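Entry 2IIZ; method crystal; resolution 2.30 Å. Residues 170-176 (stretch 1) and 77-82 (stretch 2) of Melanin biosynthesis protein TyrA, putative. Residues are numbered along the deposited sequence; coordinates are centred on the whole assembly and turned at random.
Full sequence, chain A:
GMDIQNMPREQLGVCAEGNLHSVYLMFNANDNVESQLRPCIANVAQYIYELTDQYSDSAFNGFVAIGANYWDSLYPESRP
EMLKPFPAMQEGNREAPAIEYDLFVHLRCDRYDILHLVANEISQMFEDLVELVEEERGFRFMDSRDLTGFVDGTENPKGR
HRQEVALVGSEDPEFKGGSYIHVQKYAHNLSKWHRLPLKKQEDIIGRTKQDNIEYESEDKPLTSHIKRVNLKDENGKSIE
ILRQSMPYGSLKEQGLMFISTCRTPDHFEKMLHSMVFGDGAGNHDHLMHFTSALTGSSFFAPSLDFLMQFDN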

# COMPACT_ATOMS: atom_id res chain seq x y z
N SER A 170 -25.26 -29.13 3.43
CA SER A 170 -25.31 -30.58 3.55
C SER A 170 -25.32 -31.34 2.21
O SER A 170 -25.38 -32.56 2.21
CB SER A 170 -26.47 -31.01 4.47
OG SER A 170 -27.64 -30.28 4.17
N GLU A 171 -25.24 -30.65 1.08
CA GLU A 171 -24.90 -31.30 -0.20
C GLU A 171 -23.54 -32.01 -0.09
O GLU A 171 -23.34 -33.05 -0.69
CB GLU A 171 -24.79 -30.32 -1.39
CG GLU A 171 -25.58 -29.00 -1.35
CD GLU A 171 -25.01 -27.99 -0.38
OE1 GLU A 171 -23.99 -27.32 -0.68
OE2 GLU A 171 -25.60 -27.87 0.70
N ASP A 172 -22.61 -31.42 0.67
CA ASP A 172 -21.28 -32.01 0.88
C ASP A 172 -20.93 -31.98 2.38
O ASP A 172 -20.18 -31.13 2.84
CB ASP A 172 -20.21 -31.29 0.03
CG ASP A 172 -18.90 -32.08 -0.09
OD1 ASP A 172 -18.81 -33.28 0.27
OD2 ASP A 172 -17.92 -31.46 -0.54
N PRO A 173 -21.48 -32.93 3.15
CA PRO A 173 -21.44 -32.83 4.61
C PRO A 173 -20.04 -32.54 5.18
O PRO A 173 -19.89 -31.65 6.03
CB PRO A 173 -21.94 -34.21 5.06
CG PRO A 173 -22.79 -34.70 3.94
CD PRO A 173 -22.18 -34.14 2.69
N GLU A 174 -19.03 -33.28 4.71
CA GLU A 174 -17.68 -33.15 5.27
C GLU A 174 -17.13 -31.72 5.17
O GLU A 174 -16.34 -31.33 6.02
CB GLU A 174 -16.69 -34.15 4.63
CG GLU A 174 -15.23 -33.95 5.10
CD GLU A 174 -14.30 -35.12 4.81
OE1 GLU A 174 -14.67 -36.04 4.04
OE2 GLU A 174 -13.18 -35.11 5.37
N PHE A 175 -17.55 -30.98 4.15
CA PHE A 175 -17.01 -29.62 3.87
C PHE A 175 -18.00 -28.46 4.05
O PHE A 175 -17.74 -27.33 3.62
CB PHE A 175 -16.41 -29.60 2.47
CG PHE A 175 -15.32 -30.60 2.29
CD1 PHE A 175 -14.01 -30.27 2.63
CD2 PHE A 175 -15.60 -31.87 1.80
CE1 PHE A 175 -12.99 -31.19 2.48
CE2 PHE A 175 -14.58 -32.81 1.65
CZ PHE A 175 -13.27 -32.47 1.98
N LYS A 176 -19.13 -28.74 4.69
CA LYS A 176 -20.09 -27.71 5.08
C LYS A 176 -19.38 -26.66 5.91
O LYS A 176 -18.59 -26.99 6.79
CB LYS A 176 -21.25 -28.35 5.88
CG LYS A 176 -22.23 -27.37 6.52
CD LYS A 176 -23.47 -28.08 7.11
CE LYS A 176 -24.18 -27.20 8.14
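Stretch 2 77-82: ESRPEM

The most unusual feature of this contact is how much of it rests on one aromatic ring meeting a backbone. Phe175 lays one face of its ring under the peptide nitrogen of Pro80, with Phe175 CE2 3.4 Å from Pro80 N. The same ring atom, Phe175 CE2, comes within 3.1 Å of Arg79 O, a close approach that is oblique to the ring. The proline ring completes the packing. Pro80 CD lies 3.9 Å from the centroid of the Phe175 ring and 22° off its normal, a CH-pi contact over the face. Phe175 CE1 and Pro80 CD are 3.7 Å apart. Both residues are buried.

Stretch 2 has no regular helix or strand. Ser78 and Arg79 have extended backbone angles, with phi/psi of -157/158 and -153/143. Pro80 continues at -55/136, close to polyproline values. The chain then bends at Glu81, whose angles of -51/-48 are helical. Stretch 1 is more compact. A short 3-10 segment covers Pro173 and Glu174, and the backbone bond from Phe175 N to Asp172 O, 2.9 Å, closes the turn. This turn brings the side chains of Asp172, Glu174 and Phe175 to the same neighbour.

The two stretches run in opposite senses in their pairing. Phe175 sits nearest Pro80, CA to CA 6.2 Å, while the earlier Asp172 sits nearest the later Glu81, CA to CA 6.7 Å. No strand pairing is involved.

Two hydrogen bonds flank the aromatic contact. At one end, Glu81 N donates to Asp172 OD2 at 3.0 Å, with an N-H...acceptor angle of 159°. The bond is nearly straight, and the carboxylate satisfies a backbone amide where stretch 2 bends. Asp172 has chi1 in t, and its OD2 also lies 3.5 Å from Pro80 CA. At the other end, Ser78 OG donates to Glu174 OE2 at 3.0 Å. Glu174 reaches this hydroxyl with chi1 and chi2 both in t, so its side chain is extended. Ser78 OG also lies 3.6 Å from Phe175 CZ, so the one hydroxyl touches both the acid and the ring.

Arg79 takes part mainly through its backbone. Its CA-to-CB bond points away from stretch 1, and Arg79 NH1 is hydrogen-bonded elsewhere in the structure. Glu171 is peripheral: its closest approach is Glu171 O to Glu81 OE1, 4.4 Å. Ser170, Pro173 and Lys176 make no contact, nor do Glu77 and the selenomethionine Met82. The contact is small, burying 298 Å² over both sides.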

# COMPACT_ATOMS: atom_id res chain seq x y z
N GLU A 77 -6.87 -37.69 1.68
CA GLU A 77 -7.91 -38.64 2.10
C GLU A 77 -9.33 -38.26 1.65
O GLU A 77 -10.20 -39.13 1.51
CB GLU A 77 -7.90 -38.82 3.63
CG GLU A 77 -6.84 -39.81 4.15
CD GLU A 77 -6.69 -39.79 5.67
OE1 GLU A 77 -6.65 -38.68 6.26
OE2 GLU A 77 -6.60 -40.88 6.27
N SER A 78 -9.56 -36.97 1.43
CA SER A 78 -10.90 -36.45 1.19
C SER A 78 -10.83 -35.11 0.44
O SER A 78 -9.80 -34.44 0.49
CB SER A 78 -11.63 -36.25 2.52
OG SER A 78 -11.15 -35.08 3.20
N ARG A 79 -11.92 -34.74 -0.23
CA ARG A 79 -11.96 -33.59 -1.14
C ARG A 79 -13.35 -32.98 -1.26
O ARG A 79 -14.34 -33.72 -1.27
CB ARG A 79 -11.60 -34.02 -2.54
CG ARG A 79 -10.16 -33.98 -2.88
CD ARG A 79 -9.98 -34.52 -4.27
NE ARG A 79 -10.62 -33.66 -5.27
CZ ARG A 79 -10.05 -32.61 -5.84
NH1 ARG A 79 -8.81 -32.25 -5.55
NH2 ARG A 79 -10.73 -31.91 -6.73
N PRO A 80 -13.42 -31.64 -1.36
CA PRO A 80 -14.65 -30.98 -1.75
C PRO A 80 -15.16 -31.54 -3.08
O PRO A 80 -14.37 -31.75 -4.00
CB PRO A 80 -14.24 -29.50 -1.92
CG PRO A 80 -12.98 -29.34 -1.17
CD PRO A 80 -12.32 -30.69 -1.11
N GLU A 81 -16.46 -31.79 -3.15
CA GLU A 81 -17.09 -32.49 -4.27
C GLU A 81 -16.70 -31.89 -5.63
O GLU A 81 -16.34 -32.62 -6.56
CB GLU A 81 -18.61 -32.46 -4.10
CG GLU A 81 -19.38 -33.25 -5.16
CD GLU A 81 -20.90 -33.14 -5.02
OE1 GLU A 81 -21.41 -32.09 -4.57
OE2 GLU A 81 -21.58 -34.13 -5.39
N MSE A 82 -16.79 -30.57 -5.74
CA MSE A 82 -16.70 -29.90 -7.04
C MSE A 82 -15.38 -29.20 -7.33
O MSE A 82 -15.26 -28.50 -8.33
CB MSE A 82 -17.85 -28.90 -7.16
CG MSE A 82 -19.21 -29.55 -6.97
SE MSE A 82 -20.64 -28.35 -7.40
CE MSE A 82 -20.40 -28.32 -9.35